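PDB 6OM4: MccB protein from Escherichia coli, which catalyses the ATP-dependent joining of AMP to the N-formylated MccA peptide through a phosphoramidate linkage in the biosynthesis of the antibiotic microcin C7. Local coordinates for residues 221-224 and 225-229; 279-282 and 283-287; 171-174 and 175-178; 108-111 and 112-115; 152-155 and 156-160. All coordinates share one frame; numbering follows the deposited sequence.

Contact 1 (221-224 and 225-229)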
# COMPACT_ATOMS: atom_id res chain seq x y z
N ASN A 221 -11.23 5.11 16.50
CA ASN A 221 -10.67 5.58 17.81
C ASN A 221 -10.38 4.40 18.74
O ASN A 221 -9.30 4.36 19.39
CB ASN A 221 -11.57 6.63 18.45
CG ASN A 221 -11.81 7.81 17.55
OD1 ASN A 221 -12.79 7.81 16.80
ND2 ASN A 221 -10.88 8.76 17.56
N TRP A 222 -11.30 3.43 18.78
CA TRP A 222 -11.10 2.22 19.55
C TRP A 222 -9.87 1.47 19.05
O TRP A 222 -9.05 0.96 19.85
CB TRP A 222 -12.30 1.29 19.44
CG TRP A 222 -13.55 1.78 20.08
CD1 TRP A 222 -13.69 2.81 20.96
CD2 TRP A 222 -14.84 1.18 19.92
NE1 TRP A 222 -15.00 2.88 21.37
CE2 TRP A 222 -15.73 1.94 20.70
CE3 TRP A 222 -15.33 0.09 19.17
CZ2 TRP A 222 -17.10 1.62 20.78
CZ3 TRP A 222 -16.68 -0.18 19.22
CH2 TRP A 222 -17.55 0.56 20.02
N VAL A 223 -9.81 1.27 17.73
CA VAL A 223 -8.71 0.48 17.13
C VAL A 223 -7.36 1.14 17.47
O VAL A 223 -6.42 0.51 17.84
CB VAL A 223 -8.92 0.32 15.61
CG1 VAL A 223 -7.69 -0.31 14.98
CG2 VAL A 223 -10.17 -0.49 15.29
N ASN A 224 -7.31 2.44 17.29
CA ASN A 224 -6.14 3.22 17.52
C ASN A 224 -5.66 3.00 18.96
O ASN A 224 -4.50 2.66 19.19
CB ASN A 224 -6.41 4.68 17.21
CG ASN A 224 -5.22 5.58 17.50
OD1 ASN A 224 -5.18 6.32 18.49
ND2 ASN A 224 -4.23 5.45 16.66
N LYS A 225 -6.57 3.19 19.93
CA LYS A 225 -6.20 3.07 21.36
C LYS A 225 -5.71 1.65 21.65
O LYS A 225 -4.63 1.48 22.27
CB LYS A 225 -7.37 3.51 22.26
CG LYS A 225 -7.28 3.05 23.71
CD LYS A 225 -8.30 3.71 24.65
CE LYS A 225 -8.04 5.20 24.84
NZ LYS A 225 -8.66 5.73 26.09
N TYR A 226 -6.46 0.64 21.17
CA TYR A 226 -6.12 -0.74 21.37
C TYR A 226 -4.74 -1.05 20.80
O TYR A 226 -3.94 -1.73 21.47
CB TYR A 226 -7.14 -1.70 20.76
CG TYR A 226 -6.81 -3.16 20.96
CD1 TYR A 226 -6.00 -3.84 20.08
CD2 TYR A 226 -7.25 -3.84 22.09
CE1 TYR A 226 -5.66 -5.17 20.27
CE2 TYR A 226 -6.95 -5.18 22.27
CZ TYR A 226 -6.10 -5.83 21.41
OH TYR A 226 -5.82 -7.16 21.59
N CYS A 227 -4.45 -0.54 19.58
CA CYS A 227 -3.19 -0.88 18.89
C CYS A 227 -2.00 -0.19 19.55
O CYS A 227 -0.94 -0.78 19.65
CB CYS A 227 -3.25 -0.53 17.40
SG CYS A 227 -4.20 -1.78 16.50
N VAL A 228 -2.20 1.02 20.04
CA VAL A 228 -1.16 1.68 20.84
C VAL A 228 -0.86 0.82 22.07
O VAL A 228 0.32 0.57 22.42
CB VAL A 228 -1.58 3.11 21.23
CG1 VAL A 228 -0.64 3.69 22.26
CG2 VAL A 228 -1.66 4.05 20.04
N ARG A 229 -1.92 0.41 22.79
CA ARG A 229 -1.73 -0.36 24.04
C ARG A 229 -1.11 -1.74 23.74
O ARG A 229 -0.32 -2.27 24.54
CB ARG A 229 -3.05 -0.53 24.80
CG ARG A 229 -3.60 0.75 25.40
CD ARG A 229 -4.97 0.66 26.10
NE ARG A 229 -5.28 1.90 26.84
CZ ARG A 229 -6.15 2.02 27.85
NH1 ARG A 229 -6.89 0.99 28.23
NH2 ARG A 229 -6.28 3.18 28.48
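Val223 lays its CG1 branch beside the sulfur of Cys227 one turn on, CG1 to SG 4.1 Å. That branch is swung anti to the backbone N (chi1 172°), while the Cys227 sulfur folds back alongside its own backbone N, and so the two come together on one flank of the helix. The same sulfur also sits 3.5 Å from Val223 O, the carbonyl that accepts the Cys227 amide in a 2.8 Å bond from N to O. Both side chains are buried against strand 208-211, Val223 on Val211 and Cys227 on Trp209. Helix 219-230 is the crossover between that strand and strand 234-240, a beta-alpha-beta unit of the Rossmann-like ThiF domain. On another flank, Val228 CG2 rests 3.3 Å from Asn224 O, which accepts Val228 N at 2.9 Å. Asn224 touches Cys257 and Val228 approaches Cys346, so this flank backs onto two of the four cysteines that bind the zinc ion. Asn221, a turn before Lys225, sends its amide nitrogen to Glu259. Further along, Lys225 bends at chi3, and its CD lies over one face of the Arg229 guanidinium, 4.1 Å above the plane and toward the rim. Tyr226 meets the ring of His201 edge-to-face.

Contact 2 (279-282 and 283-287)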
# COMPACT_ATOMS: atom_id res chain seq x y z
N ILE A 279 -28.30 15.67 15.19
CA ILE A 279 -27.05 15.28 14.59
C ILE A 279 -26.90 13.75 14.59
O ILE A 279 -26.53 13.15 13.56
CB ILE A 279 -25.86 15.94 15.30
CG1 ILE A 279 -25.90 17.45 15.08
CG2 ILE A 279 -24.57 15.31 14.81
CD1 ILE A 279 -24.93 18.22 15.90
N LYS A 280 -27.18 13.12 15.73
CA LYS A 280 -26.99 11.67 15.84
C LYS A 280 -27.93 10.94 14.88
O LYS A 280 -27.56 9.90 14.32
CB LYS A 280 -27.17 11.26 17.30
CG LYS A 280 -25.90 11.40 18.12
CD LYS A 280 -26.15 11.52 19.60
CE LYS A 280 -24.86 11.39 20.40
NZ LYS A 280 -23.77 12.18 19.78
N LEU A 281 -29.16 11.44 14.70
CA LEU A 281 -30.05 10.82 13.79
C LEU A 281 -29.50 10.92 12.36
O LEU A 281 -29.47 9.96 11.65
CB LEU A 281 -31.43 11.45 13.93
CG LEU A 281 -32.56 10.84 13.08
CD1 LEU A 281 -32.60 11.46 11.72
CD2 LEU A 281 -32.52 9.33 12.99
N ILE A 282 -29.15 12.13 11.92
CA ILE A 282 -28.63 12.36 10.58
C ILE A 282 -27.41 11.45 10.37
O ILE A 282 -27.23 10.89 9.30
CB ILE A 282 -28.34 13.86 10.37
CG1 ILE A 282 -29.63 14.67 10.39
CG2 ILE A 282 -27.53 14.08 9.10
CD1 ILE A 282 -29.46 16.16 10.51
N ASN A 283 -26.52 11.36 11.36
CA ASN A 283 -25.27 10.60 11.14
C ASN A 283 -25.57 9.09 11.18
O ASN A 283 -24.90 8.30 10.53
CB ASN A 283 -24.18 11.00 12.12
CG ASN A 283 -23.58 12.36 11.80
OD1 ASN A 283 -23.60 12.78 10.64
ND2 ASN A 283 -22.99 13.02 12.79
N SER A 284 -26.61 8.69 11.91
CA SER A 284 -26.99 7.26 11.91
C SER A 284 -27.56 6.87 10.55
O SER A 284 -27.34 5.74 10.10
CB SER A 284 -27.97 6.92 13.01
OG SER A 284 -29.24 7.51 12.76
N ARG A 285 -28.27 7.80 9.89
CA ARG A 285 -28.88 7.55 8.58
C ARG A 285 -27.86 7.65 7.42
O ARG A 285 -28.15 7.22 6.26
CB ARG A 285 -30.04 8.51 8.37
CG ARG A 285 -31.22 8.20 9.27
CD ARG A 285 -32.52 8.93 8.92
NE ARG A 285 -33.04 8.58 7.60
CZ ARG A 285 -33.70 7.46 7.31
NH1 ARG A 285 -34.01 6.57 8.24
NH2 ARG A 285 -34.04 7.22 6.06
N PHE A 286 -26.65 8.14 7.73
CA PHE A 286 -25.61 8.40 6.75
C PHE A 286 -25.20 7.08 6.07
O PHE A 286 -25.03 6.04 6.72
CB PHE A 286 -24.41 9.06 7.41
CG PHE A 286 -23.21 9.14 6.53
CD1 PHE A 286 -23.21 10.02 5.46
CD2 PHE A 286 -22.09 8.37 6.77
CE1 PHE A 286 -22.11 10.08 4.62
CE2 PHE A 286 -20.99 8.44 5.93
CZ PHE A 286 -21.00 9.31 4.87
N LYS A 287 -25.24 7.13 4.74
CA LYS A 287 -24.71 6.13 3.83
C LYS A 287 -23.75 6.86 2.88
O LYS A 287 -24.11 7.84 2.23
CB LYS A 287 -25.84 5.45 3.05
CG LYS A 287 -26.83 4.63 3.88
CD LYS A 287 -27.87 3.91 3.04
CE LYS A 287 -27.73 2.40 2.95
NZ LYS A 287 -26.47 1.87 3.51
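Asn283 folds back over the preceding turn and lies alongside Ile279, the two side chains pointing the same way. Its CB is 3.5 Å from Ile279 O, the carbonyl that also receives the Asn283 amide, N to O 2.8 Å. CG keeps the same spacing from that oxygen, because it sits beside the backbone N (chi1 -74°). At the tip the amide divides: ND2 reaches the CG2 methyl of Ile279 at 3.4 Å, and OD1, on the other side of the amide, lies 4.0 Å from Ile282 C. Phe217 and Tyr268, from neighbouring loops, touch the same side chain.

One residue on, the Ser284 hydroxyl turns back between its own N and carbonyl carbon (chi1 69°) and donates to Leu281 O, OG to O 2.7 Å. Arg285 runs beside Leu281, its CD 3.8 Å from Leu281 CD1, before bending at chi3. All this falls in the last turns of helix 273-285, at the protein surface, with Phe286 following on toward Asn241. Leu281 O is thus gripped twice, by Ser284 OG and by Arg285 N at 3.0 Å. The serine adds a second bond to a carbonyl that already has its backbone donor, so on this exposed surface the hydroxyl proton is used within its own helix.

Contact 3 (171-174 and 175-178)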
# COMPACT_ATOMS: atom_id res chain seq x y z
N THR A 171 -16.66 -13.46 4.57
CA THR A 171 -15.36 -14.06 4.83
C THR A 171 -15.21 -15.35 4.00
O THR A 171 -14.12 -15.64 3.55
CB THR A 171 -15.11 -14.27 6.33
OG1 THR A 171 -16.08 -15.19 6.82
CG2 THR A 171 -15.18 -12.98 7.11
N GLU A 172 -16.30 -16.12 3.84
CA GLU A 172 -16.19 -17.42 3.21
C GLU A 172 -15.96 -17.25 1.69
O GLU A 172 -15.18 -17.94 1.11
CB GLU A 172 -17.42 -18.27 3.50
CG GLU A 172 -18.51 -18.09 2.49
CD GLU A 172 -19.73 -18.95 2.76
OE1 GLU A 172 -20.76 -18.40 3.27
OE2 GLU A 172 -19.63 -20.16 2.48
N VAL A 173 -16.59 -16.24 1.07
CA VAL A 173 -16.38 -16.03 -0.33
C VAL A 173 -15.02 -15.39 -0.61
O VAL A 173 -14.36 -15.80 -1.55
CB VAL A 173 -17.54 -15.23 -0.92
CG1 VAL A 173 -17.33 -14.98 -2.40
CG2 VAL A 173 -18.84 -15.96 -0.65
N ILE A 174 -14.61 -14.40 0.18
CA ILE A 174 -13.24 -13.88 0.02
C ILE A 174 -12.24 -15.03 0.11
O ILE A 174 -11.35 -15.16 -0.76
CB ILE A 174 -12.91 -12.73 0.99
CG1 ILE A 174 -13.87 -11.57 0.76
CG2 ILE A 174 -11.45 -12.34 0.82
CD1 ILE A 174 -13.48 -10.27 1.39
N LYS A 175 -12.36 -15.89 1.14
CA LYS A 175 -11.40 -16.96 1.30
C LYS A 175 -11.37 -17.84 0.04
O LYS A 175 -10.32 -18.20 -0.46
CB LYS A 175 -11.71 -17.83 2.53
CG LYS A 175 -10.82 -19.06 2.61
CD LYS A 175 -10.94 -19.78 3.90
CE LYS A 175 -9.91 -20.88 4.01
NZ LYS A 175 -10.36 -21.88 5.01
N ARG A 176 -12.56 -18.20 -0.47
CA ARG A 176 -12.62 -19.10 -1.65
C ARG A 176 -11.89 -18.43 -2.83
O ARG A 176 -11.08 -19.03 -3.51
CB ARG A 176 -14.08 -19.43 -1.99
CG ARG A 176 -14.30 -20.17 -3.29
CD ARG A 176 -15.76 -20.19 -3.72
NE ARG A 176 -16.14 -18.99 -4.46
CZ ARG A 176 -17.32 -18.38 -4.42
NH1 ARG A 176 -18.28 -18.80 -3.60
NH2 ARG A 176 -17.55 -17.34 -5.20
N GLU A 177 -12.15 -17.14 -3.03
CA GLU A 177 -11.65 -16.42 -4.19
C GLU A 177 -10.14 -16.14 -4.08
O GLU A 177 -9.46 -16.12 -5.07
CB GLU A 177 -12.51 -15.18 -4.40
CG GLU A 177 -13.91 -15.55 -4.86
CD GLU A 177 -13.99 -16.34 -6.16
OE1 GLU A 177 -13.24 -16.02 -7.13
OE2 GLU A 177 -14.81 -17.31 -6.19
N LEU A 178 -9.63 -15.94 -2.85
CA LEU A 178 -8.24 -15.70 -2.63
C LEU A 178 -7.48 -16.99 -2.94
O LEU A 178 -6.46 -16.96 -3.58
CB LEU A 178 -7.97 -15.25 -1.18
CG LEU A 178 -8.42 -13.84 -0.77
CD1 LEU A 178 -7.85 -13.49 0.59
CD2 LEU A 178 -8.02 -12.80 -1.80
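A chi1 of 171° throws Arg176 CG clear of its own backbone N, and a bend at chi3 (85°) then turns the guanidinium over Val173. CG1 of that valine lies over one face of the group, 3.7 Å from Arg176 NH2. Glu177 is bent too, at chi2 (-59°), which carries its carboxylate round to the guanidinium edge. Arg176 takes hold side-on with two nitrogens on a single oxygen: NE to Glu177 OE2 is 2.8 Å and NH2 to the same OE2 is 2.9 Å. Both bonds lie close to the guanidinium plane. NE uses the anti lone pair of OE2, whereas NH2 meets it on the same anti side but tilted out of the carboxylate plane.

On the inner side Ile174 and Leu178 run side by side, CG2 to CG 3.7 Å, and Leu178 CG presses to 3.2 Å from Ile174 O. They pack on Ser131 of helix 125-136, and Ile174 also meets Leu144 of strand 141-146. Helix 170-181 is the crossover between that strand and strand 186-191, a beta-alpha-beta unit of the Rossmann type.

The charges extend beyond the pair. Asp165 also binds Arg176 NH2, Lys180 binds Glu177 OE2, and Arg181 takes Glu177 OE1. This alternating network probably keeps both groups ionised, and the two carboxylates probably fix the orientation of the guanidinium, with the Val173 methyl packed on one face.

Contact 4 (108-111 and 112-115)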
# COMPACT_ATOMS: atom_id res chain seq x y z
N LEU A 108 14.68 -11.56 -1.20
CA LEU A 108 14.58 -11.24 0.25
C LEU A 108 13.27 -10.50 0.57
O LEU A 108 12.66 -10.74 1.58
CB LEU A 108 15.79 -10.46 0.72
CG LEU A 108 17.12 -11.14 0.42
CD1 LEU A 108 18.29 -10.29 0.93
CD2 LEU A 108 17.17 -12.51 1.07
N VAL A 109 12.82 -9.60 -0.32
CA VAL A 109 11.51 -9.02 -0.14
C VAL A 109 10.43 -10.10 -0.12
O VAL A 109 9.51 -10.09 0.74
CB VAL A 109 11.21 -7.98 -1.23
CG1 VAL A 109 9.77 -7.52 -1.09
CG2 VAL A 109 12.20 -6.83 -1.19
N GLN A 110 10.48 -11.01 -1.09
CA GLN A 110 9.44 -12.02 -1.24
C GLN A 110 9.39 -12.88 0.03
O GLN A 110 8.32 -13.24 0.50
CB GLN A 110 9.62 -12.87 -2.50
CG GLN A 110 8.42 -13.73 -2.85
CD GLN A 110 7.18 -12.94 -3.20
OE1 GLN A 110 6.07 -13.20 -2.72
NE2 GLN A 110 7.38 -11.93 -4.03
N ASP A 111 10.57 -13.15 0.61
CA ASP A 111 10.68 -13.97 1.79
C ASP A 111 10.00 -13.27 2.98
O ASP A 111 9.32 -13.91 3.79
CB ASP A 111 12.16 -14.23 2.09
CG ASP A 111 12.43 -15.04 3.33
OD1 ASP A 111 12.11 -16.26 3.31
OD2 ASP A 111 12.95 -14.44 4.30
N LYS A 112 10.13 -11.95 3.08
CA LYS A 112 9.47 -11.22 4.14
C LYS A 112 7.94 -11.26 3.96
O LYS A 112 7.22 -11.39 4.94
CB LYS A 112 9.98 -9.78 4.23
CG LYS A 112 11.41 -9.68 4.71
CD LYS A 112 12.05 -8.37 4.49
CE LYS A 112 13.54 -8.43 4.78
NZ LYS A 112 14.03 -7.07 5.05
N LEU A 113 7.47 -11.20 2.71
CA LEU A 113 6.02 -11.25 2.49
C LEU A 113 5.51 -12.64 2.86
O LEU A 113 4.49 -12.75 3.51
CB LEU A 113 5.68 -10.93 1.03
CG LEU A 113 6.08 -9.52 0.57
CD1 LEU A 113 5.85 -9.40 -0.94
CD2 LEU A 113 5.37 -8.40 1.30
N LYS A 114 6.23 -13.67 2.43
CA LYS A 114 5.85 -15.06 2.71
C LYS A 114 5.71 -15.30 4.22
O LYS A 114 4.87 -16.10 4.62
CB LYS A 114 6.86 -16.02 2.09
CG LYS A 114 6.45 -17.48 2.19
CD LYS A 114 7.45 -18.45 1.60
CE LYS A 114 6.81 -19.78 1.23
NZ LYS A 114 7.81 -20.88 1.18
N ASN A 115 6.57 -14.68 5.03
CA ASN A 115 6.64 -14.96 6.48
C ASN A 115 5.65 -14.08 7.27
O ASN A 115 5.52 -14.24 8.48
CB ASN A 115 8.06 -14.73 7.02
CG ASN A 115 9.03 -15.83 6.63
OD1 ASN A 115 8.64 -16.84 6.04
ND2 ASN A 115 10.30 -15.64 6.95
O HOH W 1 11.55 -17.40 5.82
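Lys114 N to Gln110 O, at 2.9 Å, is the shortest sound bond made directly between 108-111 and 112-115, and a nearly straight one (N-H...O 165°). Its neighbour from Leu113 N to Val109 O is 3.0 Å. The last of the run, Asn115 N to Asp111 O, is longer and more bent (139°). Asn115 N also makes a weak bond to Lys112 O.

At that end the side chains of Asp111 and Asn115 cross obliquely, carboxylate and amide planes 70° apart. OD2 and ND2 stay 3.9 Å from each other, so the pair does not bond directly. A water stands beside them instead and donates to Asp111 OD1 at 2.8 Å. It also lies next to Asn115 ND2, but so close that the details of that link are doubtful. Asn115 CG, beside its backbone N, rests 3.4 Å from Asp111 O.

Lys112 runs extended back along the helix, its CG 3.5 Å from Leu108 O and the next carbons trailing past the same oxygen. On the buried flank Val109 CG1 meets Leu113 CD1 at 4.4 Å, a loose apolar pair, and both residues pack on Tyr99 of helix 93-101. The Leu113 backbone is hydrogen-bonded to Gly140. With its apolar side inward and its charged side outward, helix 106-114 is an amphipathic helix, leading directly into strand 117-121 of the parallel part of the Rossmann-like sheet.

Contact 5 (152-155 and 156-160). With POP (pyrophosphate 2-), chain G; ND7 (5'-O-[(S)-amino(hydroxy)phosphoryl]adenosine), chain M.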
# COMPACT_ATOMS: atom_id res chain seq x y z
N ASN A 152 -26.79 -7.61 -3.02
CA ASN A 152 -26.61 -7.30 -4.40
C ASN A 152 -25.93 -5.94 -4.59
O ASN A 152 -25.18 -5.79 -5.53
CB ASN A 152 -27.93 -7.40 -5.18
CG ASN A 152 -28.95 -6.35 -4.82
OD1 ASN A 152 -29.83 -6.01 -5.64
ND2 ASN A 152 -28.91 -5.86 -3.60
N THR A 153 -26.23 -4.95 -3.73
CA THR A 153 -25.64 -3.59 -3.88
C THR A 153 -24.12 -3.60 -3.68
O THR A 153 -23.42 -2.70 -4.15
CB THR A 153 -26.26 -2.55 -2.95
OG1 THR A 153 -25.97 -2.84 -1.59
CG2 THR A 153 -27.76 -2.45 -3.15
N ASN A 154 -23.60 -4.64 -3.02
CA ASN A 154 -22.18 -4.77 -2.76
C ASN A 154 -21.36 -4.99 -4.04
O ASN A 154 -20.14 -4.72 -4.05
CB ASN A 154 -21.88 -5.93 -1.82
CG ASN A 154 -22.34 -5.71 -0.40
OD1 ASN A 154 -22.59 -4.58 0.05
ND2 ASN A 154 -22.46 -6.81 0.30
N LEU A 155 -22.00 -5.45 -5.12
CA LEU A 155 -21.26 -5.90 -6.32
C LEU A 155 -20.62 -4.74 -7.09
O LEU A 155 -19.65 -4.94 -7.87
CB LEU A 155 -22.20 -6.72 -7.21
CG LEU A 155 -22.79 -7.95 -6.53
CD1 LEU A 155 -23.77 -8.68 -7.41
CD2 LEU A 155 -21.67 -8.88 -6.10
N THR A 156 -21.01 -3.49 -6.81
CA THR A 156 -20.36 -2.34 -7.48
C THR A 156 -18.86 -2.21 -7.14
O THR A 156 -18.10 -1.85 -8.02
CB THR A 156 -21.06 -1.02 -7.15
OG1 THR A 156 -21.12 -0.78 -5.74
CG2 THR A 156 -22.46 -1.02 -7.73
N ARG A 157 -18.45 -2.54 -5.91
CA ARG A 157 -17.08 -2.32 -5.37
C ARG A 157 -16.38 -3.63 -4.94
O ARG A 157 -15.12 -3.70 -4.94
CB ARG A 157 -17.13 -1.42 -4.12
CG ARG A 157 -17.82 -0.07 -4.33
CD ARG A 157 -18.44 0.58 -3.09
NE ARG A 157 -18.69 -0.35 -1.98
CZ ARG A 157 -19.87 -0.75 -1.50
NH1 ARG A 157 -20.91 -1.08 -2.29
NH2 ARG A 157 -19.96 -0.77 -0.19
N GLN A 158 -17.16 -4.65 -4.52
CA GLN A 158 -16.65 -5.78 -3.76
C GLN A 158 -16.36 -6.89 -4.76
O GLN A 158 -17.16 -7.78 -4.98
CB GLN A 158 -17.61 -6.15 -2.61
CG GLN A 158 -17.75 -4.98 -1.65
CD GLN A 158 -18.60 -5.10 -0.40
OE1 GLN A 158 -18.87 -6.18 0.10
NE2 GLN A 158 -19.08 -3.96 0.08
N VAL A 159 -15.19 -6.75 -5.38
CA VAL A 159 -14.85 -7.32 -6.66
C VAL A 159 -14.76 -8.84 -6.60
O VAL A 159 -14.86 -9.47 -7.60
CB VAL A 159 -13.54 -6.68 -7.18
CG1 VAL A 159 -12.33 -7.00 -6.32
CG2 VAL A 159 -13.31 -7.06 -8.63
N LEU A 160 -14.55 -9.42 -5.41
CA LEU A 160 -14.46 -10.87 -5.34
C LEU A 160 -15.82 -11.57 -5.30
O LEU A 160 -15.85 -12.83 -5.49
CB LEU A 160 -13.64 -11.24 -4.13
CG LEU A 160 -12.23 -10.67 -4.09
CD1 LEU A 160 -11.58 -11.08 -2.79
CD2 LEU A 160 -11.41 -11.13 -5.29
P1 POP G . -22.75 -0.87 2.24
O1 POP G . -22.70 -0.26 0.84
O2 POP G . -22.08 -0.01 3.29
O3 POP G . -24.12 -1.38 2.68
O POP G . -21.84 -2.17 2.01
P2 POP G . -21.31 -3.17 3.19
O4 POP G . -19.92 -3.57 2.79
O5 POP G . -21.38 -2.48 4.51
O6 POP G . -22.14 -4.38 3.11
O1A ND7 M . -19.18 -0.80 3.91
PA ND7 M . -17.84 -1.14 3.32
O2A ND7 M . -17.77 -1.43 1.83
N3A ND7 M . -16.88 0.22 3.68
O5' ND7 M . -17.15 -2.38 4.02
C5' ND7 M . -17.07 -2.33 5.48
C4' ND7 M . -16.95 -3.81 5.93
C3' ND7 M . -18.35 -4.49 5.77
O3' ND7 M . -18.28 -5.69 5.11
C2' ND7 M . -18.86 -4.51 7.27
O2' ND7 M . -19.66 -5.72 7.53
C1' ND7 M . -17.74 -4.57 8.02
O4' ND7 M . -16.60 -3.78 7.18
N9 ND7 M . -17.77 -3.92 9.30
C4 ND7 M . -17.39 -4.47 10.48
C5 ND7 M . -17.54 -3.53 11.44
N7 ND7 M . -17.99 -2.40 10.85
C8 ND7 M . -18.11 -2.65 9.56
N3 ND7 M . -16.94 -5.71 10.78
C2 ND7 M . -16.64 -5.99 12.01
N1 ND7 M . -16.79 -5.09 12.98
C6 ND7 M . -17.22 -3.88 12.73
N6 ND7 M . -17.38 -2.91 13.81
O HOH W 2 -23.23 -2.00 -1.05
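Asn154 to Gln158 spell Asn-Leu-Thr-Arg-Gln, the N-L-x-R-Q signature of E1-like adenylating enzymes, in the loop between strand 141-146 and helix 170-181. A 3-10 turn starting at Asn152 is followed by an inverse gamma turn centred on Gln158. The chain is closed by Gln158 N bonding to Asn154 O at 3.0 Å. With the turn closed this way, the two side-chain amides lie stacked, planes 18° apart, with Asn154 CG 3.5 Å from Gln158 OE1. Lys170 donates to that OE1 and also bonds both bound groups, so it positions the glutamine while helping to hold the phosphates. Gln158 NE2 is thereby left facing the ligands, and it donates to pyrophosphate O4 at 2.9 Å.

Arg157 comes in alongside. Its chi3 of -19° is nearly eclipsed, an unusual twist that turns the guanidinium edge toward both ligands. NH2 meets pyrophosphate O1 at 3.0 Å and also bonds the bridging oxygen O. The same nitrogen reaches O2A of the phosphoramidate nucleotide at 3.1 Å. It therefore spans the two groups, consistent with gripping the alpha phosphate and the departing pyrophosphate together during adenylation. Gln158 NE2 lies over one guanidinium face, toward its rim. A magnesium ion lies about 4 Å from the Asn154 side chain. At the far corner of the arginine, NH1 donates to a water at 2.8 Å; the water sits in the guanidinium plane, is 2.9 Å from Thr153 OG1, and probably donates to pyrophosphate O1, though other acceptors compete for its protons.

Overall arrangement
Along the chain the order is contact 4, contact 5, contact 3, contact 1, contact 2, all in the ThiF-family region. Contacts 1 and 3 lie on crossover helices of the eight-stranded mixed sheet, their centres about 27 Å apart, and contact 4 lies on the helix leading into strand 117-121. Contacts 3 and 5 touch: Leu160 CD1 packs 3.8 Å from Ile174 CG2, so helix 170-181 backs the loop that holds pyrophosphate. Contact 2 approaches contact 5 to about 7 Å between nearest atoms, near the ligands. It lies across the chain's centre from contact 4, about 44 Å between centres. Contact 1 instead backs the zinc site.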